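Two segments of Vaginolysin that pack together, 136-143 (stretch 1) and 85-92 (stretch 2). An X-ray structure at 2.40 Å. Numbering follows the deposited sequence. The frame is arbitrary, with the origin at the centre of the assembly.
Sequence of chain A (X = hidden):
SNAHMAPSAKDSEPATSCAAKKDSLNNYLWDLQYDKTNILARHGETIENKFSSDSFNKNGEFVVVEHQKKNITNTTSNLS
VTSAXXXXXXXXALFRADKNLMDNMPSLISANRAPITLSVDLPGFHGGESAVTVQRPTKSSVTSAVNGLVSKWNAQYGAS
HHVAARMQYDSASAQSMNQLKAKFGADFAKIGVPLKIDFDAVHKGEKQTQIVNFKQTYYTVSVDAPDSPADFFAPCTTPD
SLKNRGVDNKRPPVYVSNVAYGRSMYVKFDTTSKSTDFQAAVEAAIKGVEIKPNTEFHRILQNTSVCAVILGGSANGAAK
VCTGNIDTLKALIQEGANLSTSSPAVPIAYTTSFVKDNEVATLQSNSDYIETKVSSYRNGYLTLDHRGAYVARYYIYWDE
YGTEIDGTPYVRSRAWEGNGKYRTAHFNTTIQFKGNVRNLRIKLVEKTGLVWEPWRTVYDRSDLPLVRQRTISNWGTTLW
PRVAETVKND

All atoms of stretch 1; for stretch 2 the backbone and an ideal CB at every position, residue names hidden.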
# COMPACT_ATOMS: atom_id res chain seq x y z
N ARG A 136 -0.87 56.61 27.45
CA ARG A 136 -1.68 55.60 28.13
C ARG A 136 -2.47 54.81 27.09
O ARG A 136 -3.60 55.17 26.76
CB ARG A 136 -2.64 56.25 29.14
CG ARG A 136 -3.21 55.32 30.23
CD ARG A 136 -3.01 53.83 29.94
NE ARG A 136 -3.63 52.95 30.93
CZ ARG A 136 -3.21 52.83 32.18
NH1 ARG A 136 -3.82 52.00 33.01
NH2 ARG A 136 -2.20 53.56 32.62
N PRO A 137 -1.91 53.71 26.57
CA PRO A 137 -2.64 52.94 25.55
C PRO A 137 -3.74 52.09 26.17
O PRO A 137 -3.53 51.38 27.15
CB PRO A 137 -1.54 52.06 24.94
CG PRO A 137 -0.55 51.89 26.03
CD PRO A 137 -0.56 53.18 26.80
N THR A 138 -4.93 52.17 25.57
CA THR A 138 -6.05 51.30 25.89
C THR A 138 -6.71 50.91 24.57
O THR A 138 -6.30 51.35 23.49
CB THR A 138 -7.04 51.99 26.84
OG1 THR A 138 -8.28 51.27 26.85
CG2 THR A 138 -7.30 53.43 26.42
N LYS A 139 -7.72 50.04 24.64
CA LYS A 139 -8.37 49.58 23.42
C LYS A 139 -8.89 50.75 22.60
O LYS A 139 -8.62 50.85 21.39
CB LYS A 139 -9.50 48.60 23.75
CG LYS A 139 -10.30 48.14 22.53
CD LYS A 139 -9.41 47.53 21.46
CE LYS A 139 -10.22 47.06 20.26
NZ LYS A 139 -9.45 46.14 19.37
N SER A 140 -9.64 51.65 23.23
CA SER A 140 -10.23 52.77 22.50
C SER A 140 -9.19 53.82 22.13
O SER A 140 -9.30 54.46 21.09
CB SER A 140 -11.34 53.41 23.34
OG SER A 140 -10.81 54.01 24.51
N SER A 141 -8.17 54.01 22.98
CA SER A 141 -7.14 55.00 22.69
C SER A 141 -6.24 54.55 21.55
O SER A 141 -5.79 55.37 20.74
CB SER A 141 -6.32 55.29 23.94
OG SER A 141 -5.28 56.21 23.67
N VAL A 142 -5.96 53.25 21.48
CA VAL A 142 -5.14 52.72 20.39
C VAL A 142 -5.95 52.62 19.11
O VAL A 142 -5.46 52.94 18.02
CB VAL A 142 -4.53 51.37 20.80
CG1 VAL A 142 -3.89 50.68 19.60
CG2 VAL A 142 -3.50 51.57 21.91
N THR A 143 -7.21 52.19 19.21
CA THR A 143 -8.06 52.10 18.02
C THR A 143 -8.24 53.47 17.39
O THR A 143 -8.07 53.64 16.17
CB THR A 143 -9.42 51.49 18.38
OG1 THR A 143 -9.24 50.14 18.83
CG2 THR A 143 -10.35 51.50 17.17
N UNK A 85 -12.48 38.39 21.12
CA UNK A 85 -11.25 38.90 21.70
C UNK A 85 -10.86 40.28 21.19
O UNK A 85 -9.89 40.85 21.70
CB UNK A 85 -10.11 37.92 21.42
N UNK A 86 -11.59 40.84 20.22
CA UNK A 86 -11.25 42.16 19.71
C UNK A 86 -11.19 43.19 20.82
O UNK A 86 -10.46 44.19 20.71
CB UNK A 86 -12.26 42.60 18.65
N UNK A 87 -11.93 42.98 21.91
CA UNK A 87 -11.91 43.92 23.03
C UNK A 87 -10.52 44.06 23.63
O UNK A 87 -10.15 45.15 24.08
CB UNK A 87 -12.90 43.47 24.11
N UNK A 88 -9.73 42.99 23.64
CA UNK A 88 -8.46 42.96 24.35
C UNK A 88 -7.26 42.83 23.42
O UNK A 88 -6.15 42.60 23.89
CB UNK A 88 -8.46 41.80 25.35
N UNK A 89 -7.47 42.98 22.11
CA UNK A 89 -6.39 42.85 21.14
C UNK A 89 -6.17 44.22 20.53
O UNK A 89 -7.00 44.72 19.76
CB UNK A 89 -6.71 41.80 20.07
N UNK A 90 -5.04 44.84 20.87
CA UNK A 90 -4.63 46.08 20.24
C UNK A 90 -3.12 46.18 20.32
O UNK A 90 -2.51 45.59 21.22
CB UNK A 90 -5.30 47.29 20.90
N UNK A 91 -2.49 46.88 19.37
CA UNK A 91 -1.04 47.11 19.49
C UNK A 91 -0.68 47.71 20.84
O UNK A 91 -1.21 48.75 21.22
CB UNK A 91 -0.55 48.03 18.37
N UNK A 92 0.21 47.04 21.58
CA UNK A 92 0.64 47.53 22.87
C UNK A 92 -0.04 46.91 24.08
O UNK A 92 0.29 47.28 25.21
CB UNK A 92 0.43 49.04 22.91

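At position 85 nothing of stretch 1 lies within 5.5 Å of the ideal CB, so the contact places no demand on the side chain. The residue is Asn-85, whose side-chain amide is hydrogen-bonded elsewhere in the structure; Asn-85 O accepts from the backbone N of residue 88 at 2.9 Å.

Position 86 is more constrained. Its CA-to-CB bond points sideways, yet the ideal CB lies 4.6 Å from Lys-139 NZ, and the backbone already offers that ammonium a carbonyl, with Lys-139 NZ to the O of residue 86 at 2.6 Å. A short side chain ending in an acceptor would suit, whether Asp, Asn or Ser, and an acid would also answer the charge. The residue is Asp-86: with chi1 in t, its OD1 comes to 3.0 Å from Lys-139 NZ in a hydrogen-bonded salt bridge, so backbone and side chain of one residue hold the same ammonium.

Positions 87 and 88 both direct CB away from stretch 1 into space it leaves free, where polar or charged residues of many kinds would serve. They are Asp-87, touching stretch 1 through its backbone (O to Lys-139 CG, 3.4 Å), and Arg-88, which makes no contact.

At 89 the CB again points away, and the visible contribution is the carbonyl, which accepts from the lysine: Lys-139 NZ to the O of residue 89 is 2.9 Å. Stretch 1 hardly discriminates among side chains here; the residue is Val-89.

Position 90 faces stretch 1 squarely. Its ideal CB is 3.9 Å from Val-142 CG1 and 4.2 Å from Lys-139 CD, and the start of the helix lies beyond. A large apolar or aromatic side chain could cover this surface; Leu, Met, Phe or Tyr are all plausible. Tyr-90, with chi1 in p, lays one ring face over Thr-138 C and Lys-139 CA, the latter 4.0 Å from the ring centroid in a CH-pi contact. Tyr-90 CD1 also packs against Val-142 CG2 at 3.8 Å.

The CB at 91 points sideways, 4.4 Å from Val-142 CG1, and phi of -53° is compatible with proline, although other compact apolar residues would also fit. Pro-91 brings its CD to 3.6 Å from Val-142 CG1, extending the apolar patch begun by Tyr-90.

Position 92 has phi/psi of 99/-1°, at which a CB would be jammed against the carbonyl O of residue 91. The ideal CB would also sit 4.1 Å from Pro-137 CB, but the backbone alone calls for glycine, and Gly-92 is found.

Stretch 2 85-92: NDDRVYPG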
# COMPACT_ATOMS: atom_id res chain seq x y z
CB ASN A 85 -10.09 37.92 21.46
CG ASN A 85 -9.72 37.79 19.99
OD1 ASN A 85 -9.84 38.74 19.21
ND2 ASN A 85 -9.25 36.61 19.60
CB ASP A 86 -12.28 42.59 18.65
CG ASP A 86 -11.86 43.83 17.89
OD1 ASP A 86 -10.64 43.99 17.64
OD2 ASP A 86 -12.74 44.64 17.54
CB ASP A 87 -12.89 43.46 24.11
CG ASP A 87 -14.31 43.91 23.84
OD1 ASP A 87 -14.50 45.05 23.38
OD2 ASP A 87 -15.24 43.11 24.10
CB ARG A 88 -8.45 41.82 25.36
CG ARG A 88 -9.64 41.82 26.30
CD ARG A 88 -10.48 40.56 26.19
NE ARG A 88 -10.67 39.96 27.51
CZ ARG A 88 -11.70 39.19 27.85
NH1 ARG A 88 -12.67 38.94 26.98
NH2 ARG A 88 -11.77 38.69 29.07
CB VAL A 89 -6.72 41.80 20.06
CG1 VAL A 89 -5.63 41.78 18.99
CG2 VAL A 89 -6.86 40.43 20.70
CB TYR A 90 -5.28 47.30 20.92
CG TYR A 90 -5.17 47.34 22.43
CD1 TYR A 90 -4.13 48.00 23.06
CD2 TYR A 90 -6.14 46.73 23.22
CE1 TYR A 90 -4.04 48.04 24.44
CE2 TYR A 90 -6.06 46.76 24.60
CZ TYR A 90 -5.01 47.42 25.21
OH TYR A 90 -4.94 47.45 26.58
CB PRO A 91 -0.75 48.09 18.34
CG PRO A 91 -1.85 47.86 17.36
CD PRO A 91 -3.06 47.48 18.15
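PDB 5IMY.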